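Local atomic coordinates of 3-hydroxyadipyl-CoA dehydrogenase (Escherichia coli, PDB entry 3MOG), a protein that oxidises 3-hydroxyadipyl-CoA to 3-oxoadipyl-CoA with NAD+ as hydride acceptor, a step in the bacterial degradation of phenylacetate. Residues V88-S93 with K100-Q105; Q113-T118 with A163-Q168; Q239-A244 with G275-L280; E400-L405 with R464-L469. All blocks are in the same frame, centred on the assembly; numbering follows the deposited sequence. Where two conformers were deposited one is given.

Contact 1: residues V88-S93 with K100-Q105; sequences VIEAAS and KALFAQ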
loop_
_atom_site.group_PDB
_atom_site.type_symbol
_atom_site.label_atom_id
_atom_site.label_comp_id
_atom_site.label_asym_id
_atom_site.label_seq_id
_atom_site.Cartn_x
_atom_site.Cartn_y
_atom_site.Cartn_z
ATOM N N VAL C 88 -19.577 5.932 -33.857
ATOM C CA VAL C 88 -19.858 4.647 -33.272
ATOM C C VAL C 88 -19.745 4.783 -31.761
ATOM O O VAL C 88 -18.748 5.324 -31.244
ATOM C CB VAL C 88 -18.877 3.567 -33.762
ATOM C CG1 VAL C 88 -19.215 2.236 -33.128
ATOM C CG2 VAL C 88 -18.927 3.443 -35.269
ATOM N N ILE C 89 -20.775 4.310 -31.059
ATOM C CA ILE C 89 -20.749 4.245 -29.603
ATOM C C ILE C 89 -20.817 2.775 -29.180
ATOM O O ILE C 89 -21.845 2.126 -29.331
ATOM C CB ILE C 89 -21.902 5.039 -28.969
ATOM C CG1 ILE C 89 -21.889 6.487 -29.456
ATOM C CG2 ILE C 89 -21.820 5.004 -27.436
ATOM C CD1 ILE C 89 -23.162 7.249 -29.123
ATOM N N GLU C 90 -19.712 2.274 -28.647
ATOM C CA GLU C 90 -19.577 0.878 -28.241
ATOM C C GLU C 90 -20.026 0.695 -26.797
ATOM O O GLU C 90 -19.569 1.397 -25.910
ATOM C CB GLU C 90 -18.107 0.453 -28.401
ATOM C CG GLU C 90 -17.802 -0.985 -28.061
ATOM C CD GLU C 90 -17.701 -1.251 -26.565
ATOM O OE1 GLU C 90 -17.056 -0.456 -25.843
ATOM O OE2 GLU C 90 -18.291 -2.253 -26.118
ATOM N N ALA C 91 -20.899 -0.275 -26.558
ATOM C CA ALA C 91 -21.348 -0.584 -25.213
ATOM C C ALA C 91 -21.606 -2.091 -25.051
ATOM O O ALA C 91 -22.669 -2.499 -24.603
ATOM C CB ALA C 91 -22.602 0.214 -24.899
ATOM N N ALA C 92 -20.641 -2.914 -25.437
ATOM C CA ALA C 92 -20.786 -4.371 -25.315
ATOM C C ALA C 92 -19.912 -4.913 -24.176
ATOM O O ALA C 92 -20.042 -4.446 -23.038
ATOM C CB ALA C 92 -20.490 -5.062 -26.646
ATOM N N SER C 93 -19.034 -5.872 -24.470
ATOM C CA SER C 93 -18.208 -6.520 -23.433
ATOM C C SER C 93 -17.241 -5.551 -22.764
ATOM O O SER C 93 -16.635 -4.723 -23.437
ATOM C CB SER C 93 -17.437 -7.718 -24.003
ATOM O OG SER C 93 -16.552 -8.288 -23.048
ATOM N N LYS C 100 -10.507 -4.160 -27.686
ATOM C CA LYS C 100 -9.351 -3.924 -28.554
ATOM C C LYS C 100 -9.565 -4.581 -29.913
ATOM O O LYS C 100 -9.301 -3.965 -30.951
ATOM C CB LYS C 100 -8.066 -4.426 -27.900
ATOM C CG LYS C 100 -7.460 -3.462 -26.874
ATOM C CD LYS C 100 -6.287 -4.094 -26.086
ATOM C CE LYS C 100 -5.029 -4.298 -26.928
ATOM N NZ LYS C 100 -4.431 -3.029 -27.426
ATOM N N ALA C 101 -10.083 -5.813 -29.887
ATOM C CA ALA C 101 -10.467 -6.548 -31.101
ATOM C C ALA C 101 -11.600 -5.866 -31.882
ATOM O O ALA C 101 -11.545 -5.778 -33.111
ATOM C CB ALA C 101 -10.848 -7.996 -30.755
ATOM N N LEU C 102 -12.614 -5.382 -31.163
ATOM C CA LEU C 102 -13.730 -4.659 -31.778
ATOM C C LEU C 102 -13.268 -3.375 -32.460
ATOM O O LEU C 102 -13.650 -3.109 -33.599
ATOM C CB LEU C 102 -14.820 -4.357 -30.744
ATOM C CG LEU C 102 -16.172 -3.736 -31.133
ATOM C CD1 LEU C 102 -16.749 -4.273 -32.449
ATOM C CD2 LEU C 102 -17.157 -3.985 -30.007
ATOM N N PHE C 103 -12.434 -2.593 -31.777
ATOM C CA PHE C 103 -12.017 -1.289 -32.302
ATOM C C PHE C 103 -11.032 -1.409 -33.454
ATOM O O PHE C 103 -11.002 -0.554 -34.345
ATOM C CB PHE C 103 -11.466 -0.389 -31.189
ATOM C CG PHE C 103 -12.524 0.417 -30.482
ATOM C CD1 PHE C 103 -12.645 1.780 -30.719
ATOM C CD2 PHE C 103 -13.396 -0.188 -29.576
ATOM C CE1 PHE C 103 -13.611 2.526 -30.065
ATOM C CE2 PHE C 103 -14.368 0.545 -28.925
ATOM C CZ PHE C 103 -14.483 1.908 -29.171
ATOM N N ALA C 104 -10.248 -2.485 -33.433
ATOM C CA ALA C 104 -9.387 -2.851 -34.553
ATOM C C ALA C 104 -10.228 -3.134 -35.804
ATOM O O ALA C 104 -9.916 -2.652 -36.895
ATOM C CB ALA C 104 -8.533 -4.060 -34.191
ATOM N N GLN C 105 -11.309 -3.890 -35.630
ATOM C CA GLN C 105 -12.232 -4.179 -36.723
ATOM C C GLN C 105 -12.941 -2.924 -37.270
ATOM O O GLN C 105 -13.136 -2.803 -38.479
ATOM C CB GLN C 105 -13.245 -5.240 -36.293
ATOM C CG GLN C 105 -13.795 -6.065 -37.452
ATOM C CD GLN C 105 -14.665 -7.237 -37.005
ATOM O OE1 GLN C 105 -15.093 -8.048 -37.829
ATOM N NE2 GLN C 105 -14.932 -7.330 -35.702
#
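Glu90, at the C-terminal end of strand 87-90, and Leu102, on helix 96-109, bring their CA atoms to 8.8 Å, the closest backbone approach between residues 88-93 and 100-105. The gap is bridged by the hydrocarbon part of the glutamate. Its CG lies 3.6 Å from Leu102 CD2, while its CB sits 3.8 Å from Phe103 CE2, oblique to the ring, the two side chains crossing at about a right angle. The glutamate chain leaves with CG anti to the backbone N (chi1 -178°), which sets CG against Leu102, and then bends at chi2 (-79°), turning the carboxylate back toward Ala92 N. That carboxylate is turned 71° from the phenyl plane. The elements joined here open the beta-alpha-beta crossover 87-90, 96-109, 115-118 of the NAD-binding Rossmann domain, and the glutamate side chain comes close to, but makes no contact with, Gly12, Gly14 and Gly17 of what is probably the GxGxxG turn. Both carboxylate oxygens have partners: OE2 is met by the N-H of Ala92 from above the carboxylate plane, in a doubtfully short bond, and OE1 is hydrogen-bonded to Thr118 OG1 on the next strand. Were an alanine to replace Glu90, Thr118 OG1 would probably lose this mate and a gap would open beside Leu102 CD2. Phe103 also packs on Leu116 and Thr118, and Leu102 reaches Ile11 of strand 8-11.

Contact 2: residues Q113-T118 with A163-Q168; sequences QTLLTT and AEVVEQ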
loop_
_atom_site.group_PDB
_atom_site.type_symbol
_atom_site.label_atom_id
_atom_site.label_comp_id
_atom_site.label_asym_id
_atom_site.label_seq_id
_atom_site.Cartn_x
_atom_site.Cartn_y
_atom_site.Cartn_z
ATOM N N GLN C 113 -12.180 9.351 -40.404
ATOM C CA GLN C 113 -12.755 10.537 -39.753
ATOM C C GLN C 113 -13.992 10.208 -38.897
ATOM O O GLN C 113 -14.606 11.100 -38.305
ATOM C CB GLN C 113 -13.055 11.657 -40.769
ATOM C CG GLN C 113 -14.279 11.429 -41.669
ATOM C CD GLN C 113 -13.951 10.721 -42.978
ATOM O OE1 GLN C 113 -12.814 10.298 -43.213
ATOM N NE2 GLN C 113 -14.957 10.589 -43.839
ATOM N N THR C 114 -14.348 8.928 -38.841
ATOM C CA THR C 114 -15.468 8.469 -38.025
ATOM C C THR C 114 -15.034 8.393 -36.567
ATOM O O THR C 114 -14.000 7.797 -36.246
ATOM C CB THR C 114 -16.019 7.113 -38.548
ATOM O OG1 THR C 114 -16.947 7.371 -39.609
ATOM C CG2 THR C 114 -16.729 6.299 -37.452
ATOM N N LEU C 115 -15.817 9.023 -35.695
ATOM C CA LEU C 115 -15.547 9.021 -34.256
ATOM C C LEU C 115 -15.870 7.647 -33.678
ATOM O O LEU C 115 -16.924 7.076 -33.955
ATOM C CB LEU C 115 -16.359 10.118 -33.564
ATOM C CG LEU C 115 -16.462 11.479 -34.286
ATOM C CD1 LEU C 115 -17.398 12.417 -33.545
ATOM C CD2 LEU C 115 -15.103 12.149 -34.495
ATOM N N LEU C 116 -14.932 7.100 -32.917
ATOM C CA LEU C 116 -15.071 5.762 -32.367
ATOM C C LEU C 116 -15.079 5.850 -30.858
ATOM O O LEU C 116 -14.058 6.091 -30.229
ATOM C CB LEU C 116 -13.933 4.849 -32.841
ATOM C CG LEU C 116 -13.789 4.512 -34.324
ATOM C CD1 LEU C 116 -12.622 3.533 -34.534
ATOM C CD2 LEU C 116 -15.086 3.957 -34.879
ATOM N N THR C 117 -16.241 5.680 -30.259
ATOM C CA THR C 117 -16.317 5.906 -28.839
ATOM C C THR C 117 -16.773 4.684 -28.085
ATOM O O THR C 117 -17.359 3.759 -28.660
ATOM C CB THR C 117 -17.221 7.098 -28.502
ATOM O OG1 THR C 117 -18.570 6.791 -28.851
ATOM C CG2 THR C 117 -16.781 8.339 -29.258
ATOM N N THR C 118 -16.486 4.681 -26.790
ATOM C CA THR C 118 -16.949 3.617 -25.920
ATOM C C THR C 118 -17.653 4.184 -24.691
ATOM O O THR C 118 -17.293 5.259 -24.191
ATOM C CB THR C 118 -15.792 2.667 -25.511
ATOM O OG1 THR C 118 -16.262 1.725 -24.540
ATOM C CG2 THR C 118 -14.648 3.432 -24.946
ATOM N N ALA C 163 -8.539 17.335 -29.685
ATOM C CA ALA C 163 -9.408 18.325 -29.056
ATOM C C ALA C 163 -10.654 18.666 -29.876
ATOM O O ALA C 163 -11.698 18.998 -29.291
ATOM C CB ALA C 163 -8.620 19.603 -28.713
ATOM N N GLU C 164 -10.549 18.617 -31.212
ATOM C CA GLU C 164 -11.713 18.844 -32.075
ATOM C C GLU C 164 -12.760 17.746 -31.873
ATOM O O GLU C 164 -13.968 18.020 -31.856
ATOM C CB GLU C 164 -11.307 18.962 -33.548
ATOM C CG GLU C 164 -10.696 20.315 -33.918
ATOM C CD GLU C 164 -10.903 20.681 -35.379
ATOM O OE1 GLU C 164 -11.950 20.303 -35.949
ATOM O OE2 GLU C 164 -10.024 21.358 -35.957
ATOM N N VAL C 165 -12.282 16.516 -31.687
ATOM C CA VAL C 165 -13.116 15.357 -31.382
ATOM C C VAL C 165 -13.918 15.570 -30.087
ATOM O O VAL C 165 -15.122 15.325 -30.068
ATOM C CB VAL C 165 -12.250 14.079 -31.331
ATOM C CG1 VAL C 165 -13.030 12.902 -30.777
ATOM C CG2 VAL C 165 -11.699 13.759 -32.737
ATOM N N VAL C 166 -13.257 16.074 -29.039
ATOM C CA VAL C 166 -13.912 16.423 -27.770
ATOM C C VAL C 166 -15.020 17.469 -27.985
ATOM O O VAL C 166 -16.151 17.307 -27.496
ATOM C CB VAL C 166 -12.867 16.918 -26.709
ATOM C CG1 VAL C 166 -13.544 17.555 -25.507
ATOM C CG2 VAL C 166 -11.978 15.771 -26.254
ATOM N N GLU C 167 -14.698 18.515 -28.741
ATOM C CA GLU C 167 -15.638 19.607 -29.016
ATOM C C GLU C 167 -16.848 19.112 -29.790
ATOM O O GLU C 167 -17.980 19.501 -29.488
ATOM C CB GLU C 167 -14.966 20.717 -29.838
ATOM C CG GLU C 167 -13.891 21.513 -29.121
ATOM C CD GLU C 167 -14.395 22.249 -27.894
ATOM O OE1 GLU C 167 -15.513 22.814 -27.929
ATOM O OE2 GLU C 167 -13.651 22.269 -26.893
ATOM N N GLN C 168 -16.590 18.269 -30.792
ATOM C CA GLN C 168 -17.639 17.623 -31.576
ATOM C C GLN C 168 -18.556 16.799 -30.670
ATOM O O GLN C 168 -19.785 16.966 -30.704
ATOM C CB GLN C 168 -17.029 16.739 -32.674
ATOM C CG GLN C 168 -16.552 17.486 -33.920
ATOM C CD GLN C 168 -16.015 16.542 -34.995
ATOM O OE1 GLN C 168 -14.815 16.517 -35.276
ATOM N NE2 GLN C 168 -16.906 15.748 -35.588
#
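Gln168 N is hydrogen-bonded to Glu164 O at 2.8 Å, the shorter of the two backbone bonds within 163-168, and this helical turn presents Gln168 and Val165 together to Leu115 of strand 115-118. No hydrogen bond crosses the contact; the leucine's two methyl groups do the work. CD2 meets Val165 CG2 at 4.2 Å, the two branched chains running antiparallel alongside one another. CD1 lies 3.9 Å from Gln168 NE2, touching the amide by van der Waals contact. The glutamine arrives there because its chain is stretched out beyond CG (chi2 -177°), carrying its amide end, NE2, to the leucine methyls. The CA atoms of Leu115 and Val165 are 7.4 Å apart. Leu169, one residue further along the helix, extends the apolar patch onto Leu115 and Thr117, and Glu167 forms a salt bridge with Arg182 on strand 179-184. Leu116 faces the other way, toward Phe103 and Leu106 of helix 96-109. Helices on both faces of a largely parallel sheet are the three-layer arrangement of the Rossmann fold.

Contact 3: residues Q239-A244 with G275-L280; sequences QDVNFA and GKKSGL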
loop_
_atom_site.group_PDB
_atom_site.type_symbol
_atom_site.label_atom_id
_atom_site.label_comp_id
_atom_site.label_asym_id
_atom_site.label_seq_id
_atom_site.Cartn_x
_atom_site.Cartn_y
_atom_site.Cartn_z
ATOM N N GLN C 239 -24.493 -4.809 -4.210
ATOM C CA GLN C 239 -23.220 -4.892 -3.504
ATOM C C GLN C 239 -22.086 -5.367 -4.392
ATOM O O GLN C 239 -20.992 -4.833 -4.306
ATOM C CB GLN C 239 -23.318 -5.781 -2.259
ATOM C CG GLN C 239 -24.323 -5.291 -1.224
ATOM C CD GLN C 239 -23.913 -3.985 -0.589
ATOM O OE1 GLN C 239 -22.738 -3.623 -0.589
ATOM N NE2 GLN C 239 -24.885 -3.263 -0.042
ATOM N N ASP C 240 -22.369 -6.344 -5.255
ATOM C CA ASP C 240 -21.392 -6.837 -6.226
ATOM C C ASP C 240 -20.879 -5.748 -7.169
ATOM O O ASP C 240 -19.682 -5.679 -7.423
ATOM C CB ASP C 240 -21.939 -8.043 -7.015
ATOM C CG ASP C 240 -23.243 -7.734 -7.777
ATOM O OD1 ASP C 240 -23.986 -6.792 -7.412
ATOM O OD2 ASP C 240 -23.525 -8.452 -8.754
ATOM N N VAL C 241 -21.780 -4.893 -7.654
ATOM C CA VAL C 241 -21.435 -3.853 -8.630
ATOM C C VAL C 241 -20.622 -2.729 -7.971
ATOM O O VAL C 241 -19.566 -2.337 -8.484
ATOM C CB VAL C 241 -22.705 -3.285 -9.339
ATOM C CG1 VAL C 241 -22.339 -2.211 -10.380
ATOM C CG2 VAL C 241 -23.513 -4.415 -10.009
ATOM N N ASN C 242 -21.096 -2.253 -6.819
ATOM C CA ASN C 242 -20.481 -1.119 -6.131
ATOM C C ASN C 242 -19.102 -1.484 -5.590
ATOM O O ASN C 242 -18.180 -0.675 -5.669
ATOM C CB ASN C 242 -21.448 -0.555 -5.076
ATOM C CG ASN C 242 -20.836 0.521 -4.187
ATOM O OD1 ASN C 242 -20.231 0.214 -3.152
ATOM N ND2 ASN C 242 -21.060 1.796 -4.543
ATOM N N PHE C 243 -18.966 -2.722 -5.105
ATOM C CA PHE C 243 -17.704 -3.253 -4.584
ATOM C C PHE C 243 -16.695 -3.448 -5.704
ATOM O O PHE C 243 -15.492 -3.264 -5.491
ATOM C CB PHE C 243 -17.942 -4.586 -3.855
ATOM C CG PHE C 243 -16.705 -5.196 -3.215
ATOM C CD1 PHE C 243 -16.177 -4.667 -2.043
ATOM C CD2 PHE C 243 -16.123 -6.340 -3.751
ATOM C CE1 PHE C 243 -15.062 -5.238 -1.419
ATOM C CE2 PHE C 243 -14.996 -6.934 -3.146
ATOM C CZ PHE C 243 -14.464 -6.380 -1.980
ATOM N N ALA C 244 -17.186 -3.824 -6.885
ATOM C CA ALA C 244 -16.318 -4.031 -8.056
ATOM C C ALA C 244 -15.731 -2.710 -8.536
ATOM O O ALA C 244 -14.576 -2.666 -8.951
ATOM C CB ALA C 244 -17.074 -4.732 -9.203
ATOM N N GLY C 275 -28.098 -7.243 -1.996
ATOM C CA GLY C 275 -28.982 -6.096 -1.815
ATOM C C GLY C 275 -30.410 -6.393 -2.205
ATOM O O GLY C 275 -30.918 -7.495 -1.941
ATOM N N LYS C 276 -31.048 -5.403 -2.825
ATOM C CA LYS C 276 -32.451 -5.486 -3.220
ATOM C C LYS C 276 -32.695 -6.678 -4.138
ATOM O O LYS C 276 -33.589 -7.486 -3.882
ATOM C CB LYS C 276 -32.884 -4.186 -3.911
ATOM C CG LYS C 276 -34.377 -4.094 -4.224
ATOM C CD LYS C 276 -34.710 -2.807 -4.978
ATOM C CE LYS C 276 -36.214 -2.537 -5.014
ATOM N NZ LYS C 276 -36.523 -1.162 -5.527
ATOM N N LYS C 277 -31.861 -6.789 -5.175
ATOM C CA LYS C 277 -31.996 -7.781 -6.248
ATOM C C LYS C 277 -32.036 -9.234 -5.751
ATOM O O LYS C 277 -32.601 -10.100 -6.416
ATOM C CB LYS C 277 -30.866 -7.608 -7.281
ATOM C CG LYS C 277 -29.478 -8.045 -6.772
ATOM C CD LYS C 277 -28.501 -8.342 -7.897
ATOM C CE LYS C 277 -27.359 -7.359 -7.900
ATOM N NZ LYS C 277 -26.663 -7.319 -9.210
ATOM N N SER C 278 -31.433 -9.488 -4.590
ATOM C CA SER C 278 -31.424 -10.818 -4.001
ATOM C C SER C 278 -32.173 -10.869 -2.661
ATOM O O SER C 278 -32.079 -11.858 -1.927
ATOM C CB SER C 278 -29.982 -11.354 -3.881
ATOM O OG SER C 278 -29.137 -10.489 -3.137
ATOM N N GLY C 279 -32.920 -9.807 -2.358
ATOM C CA GLY C 279 -33.752 -9.731 -1.149
ATOM C C GLY C 279 -33.076 -9.367 0.167
ATOM O O GLY C 279 -33.746 -8.966 1.125
ATOM N N LEU C 280 -31.755 -9.521 0.232
ATOM C CA LEU C 280 -30.992 -9.236 1.452
ATOM C C LEU C 280 -29.609 -8.649 1.128
ATOM O O LEU C 280 -28.892 -9.154 0.265
ATOM C CB LEU C 280 -30.858 -10.501 2.313
ATOM C CG LEU C 280 -30.212 -10.386 3.702
ATOM C CD1 LEU C 280 -31.023 -9.485 4.632
ATOM C CD2 LEU C 280 -29.994 -11.762 4.338
#
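Asp240 and Lys277 supply the charged part of this contact. The ammonium group faces the carboxylate and is shared between its two oxygens, NZ lying 3.3 Å from Asp240 OD1 and 3.4 Å from Asp240 OD2; each hydrogen bond is weak, yet together they make a salt bridge. The two side chains come from opposite directions. Asp240 holds CG between its backbone N and carbonyl carbon (chi1 58°), which also lets OD1 take a weak, strongly bent bond from Val241 N, while the lysine chain kinks at chi3 on its way in. A leucine in place of Asp240 would probably leave the Lys277 ammonium without its counter-charge and free that chain to swing into solvent.

Van der Waals contacts are looser. Val241 CG2 lies 4.4 Å from Lys277 NZ, and Gln239 CG stands 4.3 Å from Gly275 N. The glutamine's amide is held by neighbouring helices: NE2 by Asp235 and Thr234, OE1 by Gln265.

Backbone bonds shape the loop itself. Gly275 N reaches Leu280 O at 3.1 Å, and Gly279 N reaches Lys276 O at 2.9 Å. Gly275 has backbone angles that would press a CB against the preceding carbonyl oxygen, and its CA comes within 6.1 Å of Gln239 CA. Backbone bonds from Gln239 to Leu274 and from Lys276 to Asp235 fasten the loop to the start of helix 239-252 and to helix 230-237 respectively, within the helical C-terminal domain of the 3-hydroxyacyl-CoA dehydrogenase family.

Contact 4: residues E400-L405 with R464-L469; sequences EALDAL and RQRALL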
loop_
_atom_site.group_PDB
_atom_site.type_symbol
_atom_site.label_atom_id
_atom_site.label_comp_id
_atom_site.label_asym_id
_atom_site.label_seq_id
_atom_site.Cartn_x
_atom_site.Cartn_y
_atom_site.Cartn_z
ATOM N N GLU C 400 -11.236 14.622 -2.128
ATOM C CA GLU C 400 -11.129 13.859 -3.376
ATOM C C GLU C 400 -11.419 14.678 -4.647
ATOM O O GLU C 400 -10.715 14.535 -5.652
ATOM C CB GLU C 400 -12.031 12.619 -3.300
ATOM C CG GLU C 400 -11.624 11.524 -4.271
ATOM C CD GLU C 400 -10.173 11.133 -4.102
ATOM O OE1 GLU C 400 -9.377 11.375 -5.035
ATOM O OE2 GLU C 400 -9.828 10.615 -3.022
ATOM N N ALA C 401 -12.427 15.549 -4.604
ATOM C CA ALA C 401 -12.699 16.473 -5.723
ATOM C C ALA C 401 -11.541 17.449 -5.967
ATOM O O ALA C 401 -11.169 17.726 -7.111
ATOM C CB ALA C 401 -13.972 17.250 -5.470
ATOM N N LEU C 402 -10.968 17.948 -4.880
ATOM C CA LEU C 402 -9.841 18.836 -4.937
ATOM C C LEU C 402 -8.604 18.138 -5.494
ATOM O O LEU C 402 -7.841 18.734 -6.256
ATOM C CB LEU C 402 -9.536 19.375 -3.541
ATOM C CG LEU C 402 -10.398 20.504 -2.980
ATOM C CD1 LEU C 402 -10.106 20.609 -1.512
ATOM C CD2 LEU C 402 -10.155 21.840 -3.674
ATOM N N ASP C 403 -8.397 16.879 -5.117
ATOM C CA ASP C 403 -7.250 16.135 -5.638
ATOM C C ASP C 403 -7.393 15.891 -7.142
ATOM O O ASP C 403 -6.414 15.972 -7.890
ATOM C CB ASP C 403 -7.069 14.813 -4.906
ATOM C CG ASP C 403 -5.904 14.008 -5.453
ATOM O OD1 ASP C 403 -4.748 14.395 -5.195
ATOM O OD2 ASP C 403 -6.143 13.005 -6.161
ATOM N N ALA C 404 -8.614 15.617 -7.579
ATOM C CA ALA C 404 -8.873 15.415 -8.990
ATOM C C ALA C 404 -8.602 16.702 -9.773
ATOM O O ALA C 404 -8.029 16.646 -10.867
ATOM C CB ALA C 404 -10.309 14.928 -9.212
ATOM N N LEU C 405 -8.989 17.847 -9.199
ATOM C CA LEU C 405 -8.774 19.163 -9.836
ATOM C C LEU C 405 -7.296 19.478 -9.926
ATOM O O LEU C 405 -6.815 19.914 -10.962
ATOM C CB LEU C 405 -9.512 20.275 -9.088
ATOM C CG LEU C 405 -9.315 21.731 -9.538
ATOM C CD1 LEU C 405 -9.700 21.930 -11.008
ATOM C CD2 LEU C 405 -10.125 22.674 -8.633
ATOM N N ARG C 464 -4.923 22.687 1.351
ATOM C CA ARG C 464 -4.060 23.617 2.128
ATOM C C ARG C 464 -3.931 24.956 1.407
ATOM O O ARG C 464 -4.026 26.013 2.031
ATOM C CB ARG C 464 -2.651 23.060 2.405
ATOM C CG ARG C 464 -2.623 21.668 3.066
ATOM C CD ARG C 464 -1.236 21.342 3.621
ATOM N NE ARG C 464 -1.246 20.078 4.344
ATOM C CZ ARG C 464 -1.571 19.931 5.626
ATOM N NH1 ARG C 464 -1.902 20.979 6.376
ATOM N NH2 ARG C 464 -1.540 18.724 6.168
ATOM N N GLN C 465 -3.730 24.881 0.091
ATOM C CA GLN C 465 -3.611 26.041 -0.782
ATOM C C GLN C 465 -4.856 26.917 -0.716
ATOM O O GLN C 465 -4.744 28.143 -0.624
ATOM C CB GLN C 465 -3.329 25.583 -2.216
ATOM C CG GLN C 465 -3.230 26.674 -3.292
ATOM C CD GLN C 465 -2.752 26.119 -4.653
ATOM O OE1 GLN C 465 -3.152 26.612 -5.721
ATOM N NE2 GLN C 465 -1.900 25.083 -4.611
ATOM N N ARG C 466 -6.035 26.296 -0.732
ATOM C CA ARG C 466 -7.278 27.069 -0.674
ATOM C C ARG C 466 -7.617 27.610 0.716
ATOM O O ARG C 466 -8.247 28.666 0.829
ATOM C CB ARG C 466 -8.454 26.306 -1.279
ATOM C CG ARG C 466 -8.381 26.275 -2.795
ATOM C CD ARG C 466 -9.716 25.956 -3.403
ATOM N NE ARG C 466 -9.621 26.000 -4.850
ATOM C CZ ARG C 466 -10.596 25.695 -5.699
ATOM N NH1 ARG C 466 -11.787 25.294 -5.264
ATOM N NH2 ARG C 466 -10.364 25.784 -7.001
ATOM N N ALA C 467 -7.184 26.899 1.759
ATOM C CA ALA C 467 -7.352 27.364 3.131
ATOM C C ALA C 467 -6.508 28.605 3.374
ATOM O O ALA C 467 -6.983 29.569 3.976
ATOM C CB ALA C 467 -6.982 26.283 4.117
ATOM N N LEU C 468 -5.268 28.571 2.891
ATOM C CA LEU C 468 -4.366 29.722 2.944
ATOM C C LEU C 468 -4.894 30.957 2.223
ATOM O O LEU C 468 -4.724 32.062 2.727
ATOM C CB LEU C 468 -2.975 29.366 2.421
ATOM C CG LEU C 468 -2.069 28.701 3.457
ATOM C CD1 LEU C 468 -0.923 27.950 2.810
ATOM C CD2 LEU C 468 -1.538 29.734 4.452
ATOM N N LEU C 469 -5.532 30.771 1.066
ATOM C CA LEU C 469 -6.107 31.896 0.318
ATOM C C LEU C 469 -7.295 32.488 1.069
ATOM O O LEU C 469 -7.425 33.712 1.157
ATOM C CB LEU C 469 -6.497 31.496 -1.116
ATOM C CG LEU C 469 -5.353 31.213 -2.112
ATOM C CD1 LEU C 469 -5.795 30.266 -3.241
ATOM C CD2 LEU C 469 -4.779 32.517 -2.693
#
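Leu402 and Leu405 of helix 390-406 receive the side chain of Arg466 from helix 461-473, a helix-to-helix contact within the second 3-hydroxyacyl-CoA dehydrogenase C-terminal domain of the chain. The arginine is the bridging element: the backbones stay well apart, with 9.6 Å between the CA atoms of Leu402 and Arg466. Leu402 CD2 lies over one face of the guanidinium, 4.1 Å from Arg466 NH1, and is as near to the methylene CD. Leu405 CD2 comes closer, 3.5 Å from Arg466 NH2, on an oblique approach. The leucines are three residues apart and so lie on the same side of their helix, and the side chain of Arg466 crosses that of Leu405 at about a right angle. Its chain runs straight from CG to NE (chi3 177°), giving it the reach to span the gap.

With Leu402 over one face, the guanidinium's N-H groups find partners beyond the two segments. Glu412 OE1 forms a salt bridge with NH1, which probably fixes the rotation of the guanidinium against Leu402. Trp438 of helix 438-452 packs on both Arg466 and Leu402, and Leu430 of helix 429-436 covers the latter. Further out, Asp403 is held by salt bridges to Arg193 and Arg258. Helix 461-473 also borders a neighbouring subunit of the trimer, where Arg464 NE donates a hydrogen bond to the backbone oxygen of His451 of that subunit.

Overall arrangement
Contacts 1 to 4 follow one another in series along the chain. Contacts 1 and 2 share the NAD-binding Rossmann domain: their centres are 15 Å apart, they touch, and the neighbouring strands 87-90 and 115-118 carry helix 96-109 on one face and helix 163-175 on the other. Contacts 3 and 4 belong to two helical C-terminal family units, 188-285 and 387-477, on opposite sides of the chain's centre, with centres about 34 Å apart and nearest atoms about 14 Å. Neither touches the Rossmann pair. The set thus samples a cofactor domain and two related C-terminal units, separated along the chain by a reduced Rossmann-fold region; the last unit meets a second subunit.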